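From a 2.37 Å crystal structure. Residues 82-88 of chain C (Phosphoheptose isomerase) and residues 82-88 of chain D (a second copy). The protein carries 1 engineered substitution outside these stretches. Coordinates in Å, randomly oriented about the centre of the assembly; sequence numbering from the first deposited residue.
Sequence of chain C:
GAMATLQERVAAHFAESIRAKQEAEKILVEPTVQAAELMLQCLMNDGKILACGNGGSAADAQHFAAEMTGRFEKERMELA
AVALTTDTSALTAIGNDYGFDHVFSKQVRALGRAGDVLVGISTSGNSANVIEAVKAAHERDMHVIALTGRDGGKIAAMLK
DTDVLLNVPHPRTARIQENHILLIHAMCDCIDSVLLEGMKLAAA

Chain C (82-88) VALTTDT
Chain D 82-88: VALTTDT

Two copies of one loop from phosphoheptose isomerase meet in a nearly symmetric contact that buries 279 Å², both sides summed. In each copy residues 82-83 end a strand (phi/psi near -133/125, then -80/140), Leu84 (about -98/18) and Thr85 (about -113/5) make the turn, and Thr86 (about -105/-32) leads into Asp87 (about -82/98), the N-cap of a helix. The register centers on Thr86(C) and Thr86(D), whose CA atoms lie 5.3 Å apart. These two residues lose the most surface, 65 and 62 Å². Both CA-to-CB bonds point toward the other stretch, and both side chains take the p rotamer (chi1 65° and 67°), bringing Thr86(C) OG1 within 2.7 Å of Thr86(D) OG1. This is the sole direct hydrogen bond across the stretches, and either hydroxyl could be the donor. The methyls pack beside it: Thr86(C) CG2 lies 3.9 Å from Asp87(D) CA and 4.1 Å from Asp87(D) CG, while Thr86(D) CG2 lies 4.2 Å from Asp87(C) CG.

In Asp87(C) and Asp87(D) the CA-to-CB bond points sideways to the other stretch, with chi1 t (-167° and -164°) and chi2 near -26°. In each, the carboxylate caps a backbone N just past the stretch, while OD2 reaches the opposing strand through water. Water 1 accepts from Ala83(C) N at 2.7 Å and donates to Asp87(D) OD2 at 2.8 Å; water 2 accepts from Ala83(D) N and donates to Asp87(C) OD2, both at 2.9 Å. The bridges thus join backbone amide to carboxylate without direct polar contact. Ala83 points CB toward the partner, with Ala83(C) CB 4.2 Å from Asp87(D) OD2 and Ala83(D) CB 4.5 Å from Asp87(C) OD2. Leu84 (m, t) and Thr85 (p) remain out of reach in both copies.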

ATOM      1  N   VAL C  82       3.790  -5.258  12.876  1.00 28.65           N
ATOM      2  CA  VAL C  82       3.559  -5.399  11.435  1.00 27.64           C
ATOM      3  C   VAL C  82       2.050  -5.411  11.134  1.00 27.57           C
ATOM      4  O   VAL C  82       1.325  -6.269  11.637  1.00 28.09           O
ATOM      5  CB  VAL C  82       4.163  -6.722  10.885  1.00 27.84           C
ATOM      6  CG1 VAL C  82       3.917  -6.850   9.381  1.00 27.68           C
ATOM      7  CG2 VAL C  82       5.653  -6.803  11.171  1.00 28.10           C
ATOM      8  N   ALA C  83       1.579  -4.481  10.303  1.00 25.62           N
ATOM      9  CA  ALA C  83       0.218  -4.561   9.790  1.00 26.45           C
ATOM     10  C   ALA C  83       0.171  -5.595   8.657  1.00 26.32           C
ATOM     11  O   ALA C  83       1.043  -5.616   7.810  1.00 26.35           O
ATOM     12  CB  ALA C  83      -0.243  -3.200   9.286  1.00 27.38           C
ATOM     13  N   LEU C  84      -0.856  -6.441   8.649  1.00 26.68           N
ATOM     14  CA  LEU C  84      -1.045  -7.471   7.615  1.00 26.13           C
ATOM     15  C   LEU C  84      -1.992  -6.995   6.507  1.00 27.62           C
ATOM     16  O   LEU C  84      -2.554  -7.800   5.760  1.00 27.61           O
ATOM     17  CB  LEU C  84      -1.626  -8.724   8.255  1.00 25.00           C
ATOM     18  CG  LEU C  84      -0.907  -9.219   9.498  1.00 25.48           C
ATOM     19  CD1 LEU C  84      -1.647 -10.442   9.993  1.00 25.91           C
ATOM     20  CD2 LEU C  84       0.569  -9.522   9.225  1.00 24.68           C
ATOM     21  N   THR C  85      -2.166  -5.684   6.408  1.00 29.42           N
ATOM     22  CA  THR C  85      -3.133  -5.079   5.514  1.00 30.90           C
ATOM     23  C   THR C  85      -2.436  -4.222   4.460  1.00 31.68           C
ATOM     24  O   THR C  85      -3.095  -3.506   3.739  1.00 31.18           O
ATOM     25  CB  THR C  85      -4.089  -4.191   6.334  1.00 31.77           C
ATOM     26  OG1 THR C  85      -3.341  -3.187   7.040  1.00 32.48           O
ATOM     27  CG2 THR C  85      -4.871  -5.028   7.351  1.00 31.54           C
ATOM     28  N   THR C  86      -1.110  -4.294   4.370  1.00 32.63           N
ATOM     29  CA  THR C  86      -0.343  -3.336   3.580  1.00 34.84           C
ATOM     30  C   THR C  86       0.219  -3.911   2.272  1.00 37.36           C
ATOM     31  O   THR C  86       0.335  -3.165   1.287  1.00 40.53           O
ATOM     32  CB  THR C  86       0.782  -2.685   4.427  1.00 35.44           C
ATOM     33  OG1 THR C  86       1.750  -3.666   4.830  1.00 33.53           O
ATOM     34  CG2 THR C  86       0.186  -1.989   5.680  1.00 35.62           C
ATOM     35  N   ASP C  87       0.542  -5.213   2.252  1.00 37.51           N
ATOM     36  CA  ASP C  87       1.152  -5.857   1.080  1.00 36.79           C
ATOM     37  C   ASP C  87       0.069  -6.264   0.074  1.00 34.07           C
ATOM     38  O   ASP C  87      -0.524  -7.330   0.177  1.00 33.77           O
ATOM     39  CB  ASP C  87       2.021  -7.063   1.496  1.00 38.36           C
ATOM     40  CG  ASP C  87       2.936  -7.565   0.361  1.00 39.69           C
ATOM     41  OD1 ASP C  87       2.609  -7.324  -0.818  1.00 39.82           O
ATOM     42  OD2 ASP C  87       3.973  -8.226   0.641  1.00 40.47           O
ATOM     43  N   THR C  88      -0.134  -5.420  -0.927  1.00 31.74           N
ATOM     44  CA  THR C  88      -1.233  -5.585  -1.864  1.00 30.80           C
ATOM     45  C   THR C  88      -1.019  -6.712  -2.882  1.00 30.20           C
ATOM     46  O   THR C  88      -1.990  -7.287  -3.380  1.00 29.90           O
ATOM     47  CB  THR C  88      -1.530  -4.266  -2.600  1.00 30.78           C
ATOM     48  OG1 THR C  88      -0.366  -3.836  -3.313  1.00 31.30           O
ATOM     49  CG2 THR C  88      -1.952  -3.172  -1.605  1.00 30.31           C
TER
ATOM     50  N   VAL D  82       8.741 -10.390   4.707  1.00 27.86           N
ATOM     51  CA  VAL D  82       8.051  -9.109   4.867  1.00 27.25           C
ATOM     52  C   VAL D  82       8.758  -8.093   3.981  1.00 27.69           C
ATOM     53  O   VAL D  82       9.975  -7.969   4.058  1.00 28.73           O
ATOM     54  CB  VAL D  82       8.086  -8.582   6.336  1.00 27.05           C
ATOM     55  CG1 VAL D  82       7.327  -7.267   6.468  1.00 26.52           C
ATOM     56  CG2 VAL D  82       7.497  -9.586   7.311  1.00 27.05           C
ATOM     57  N   ALA D  83       8.008  -7.381   3.141  1.00 27.04           N
ATOM     58  CA  ALA D  83       8.541  -6.206   2.464  1.00 27.82           C
ATOM     59  C   ALA D  83       8.425  -5.004   3.396  1.00 28.55           C
ATOM     60  O   ALA D  83       7.454  -4.858   4.116  1.00 28.67           O
ATOM     61  CB  ALA D  83       7.798  -5.946   1.173  1.00 28.33           C
ATOM     62  N   LEU D  84       9.428  -4.138   3.365  1.00 30.43           N
ATOM     63  CA  LEU D  84       9.484  -2.962   4.226  1.00 30.64           C
ATOM     64  C   LEU D  84       9.047  -1.733   3.440  1.00 32.16           C
ATOM     65  O   LEU D  84       9.296  -0.598   3.859  1.00 33.81           O
ATOM     66  CB  LEU D  84      10.916  -2.765   4.732  1.00 30.41           C
ATOM     67  CG  LEU D  84      11.530  -3.956   5.469  1.00 30.54           C
ATOM     68  CD1 LEU D  84      12.986  -3.681   5.807  1.00 30.58           C
ATOM     69  CD2 LEU D  84      10.724  -4.268   6.722  1.00 30.25           C
ATOM     70  N   THR D  85       8.397  -1.957   2.303  1.00 31.66           N
ATOM     71  CA  THR D  85       8.064  -0.898   1.386  1.00 32.88           C
ATOM     72  C   THR D  85       6.571  -0.614   1.371  1.00 32.46           C
ATOM     73  O   THR D  85       6.142   0.262   0.645  1.00 32.59           O
ATOM     74  CB  THR D  85       8.527  -1.288  -0.037  1.00 33.93           C
ATOM     75  OG1 THR D  85       8.106  -2.627  -0.339  1.00 33.29           O
ATOM     76  CG2 THR D  85      10.053  -1.204  -0.142  1.00 33.50           C
ATOM     77  N   THR D  86       5.791  -1.329   2.187  1.00 32.67           N
ATOM     78  CA  THR D  86       4.343  -1.419   1.991  1.00 32.29           C
ATOM     79  C   THR D  86       3.511  -0.544   2.942  1.00 34.22           C
ATOM     80  O   THR D  86       2.454  -0.050   2.526  1.00 37.02           O
ATOM     81  CB  THR D  86       3.855  -2.896   2.019  1.00 32.04           C
ATOM     82  OG1 THR D  86       4.024  -3.468   3.320  1.00 30.73           O
ATOM     83  CG2 THR D  86       4.623  -3.747   1.004  1.00 32.23           C
ATOM     84  N   ASP D  87       3.976  -0.346   4.186  1.00 34.86           N
ATOM     85  CA  ASP D  87       3.243   0.443   5.198  1.00 34.92           C
ATOM     86  C   ASP D  87       3.488   1.926   4.950  1.00 32.26           C
ATOM     87  O   ASP D  87       4.499   2.487   5.352  1.00 32.76           O
ATOM     88  CB  ASP D  87       3.627   0.044   6.645  1.00 36.40           C
ATOM     89  CG  ASP D  87       2.624   0.563   7.711  1.00 38.24           C
ATOM     90  OD1 ASP D  87       1.974   1.606   7.480  1.00 39.77           O
ATOM     91  OD2 ASP D  87       2.500  -0.052   8.805  1.00 37.17           O
ATOM     92  N   THR D  88       2.516   2.553   4.312  1.00 30.22           N
ATOM     93  CA  THR D  88       2.637   3.927   3.877  1.00 29.51           C
ATOM     94  C   THR D  88       2.512   4.926   5.030  1.00 28.28           C
ATOM     95  O   THR D  88       3.037   6.034   4.940  1.00 26.39           O
ATOM     96  CB  THR D  88       1.591   4.240   2.819  1.00 29.96           C
ATOM     97  OG1 THR D  88       0.286   4.065   3.374  1.00 30.47           O
ATOM     98  CG2 THR D  88       1.764   3.316   1.612  1.00 30.48           C
TER
HETATM   99  O   HOH W   1       3.318  -2.752   9.092  1.00 24.02           O
HETATM  100  O   HOH W   2       5.109  -7.769   3.216  1.00 28.52           O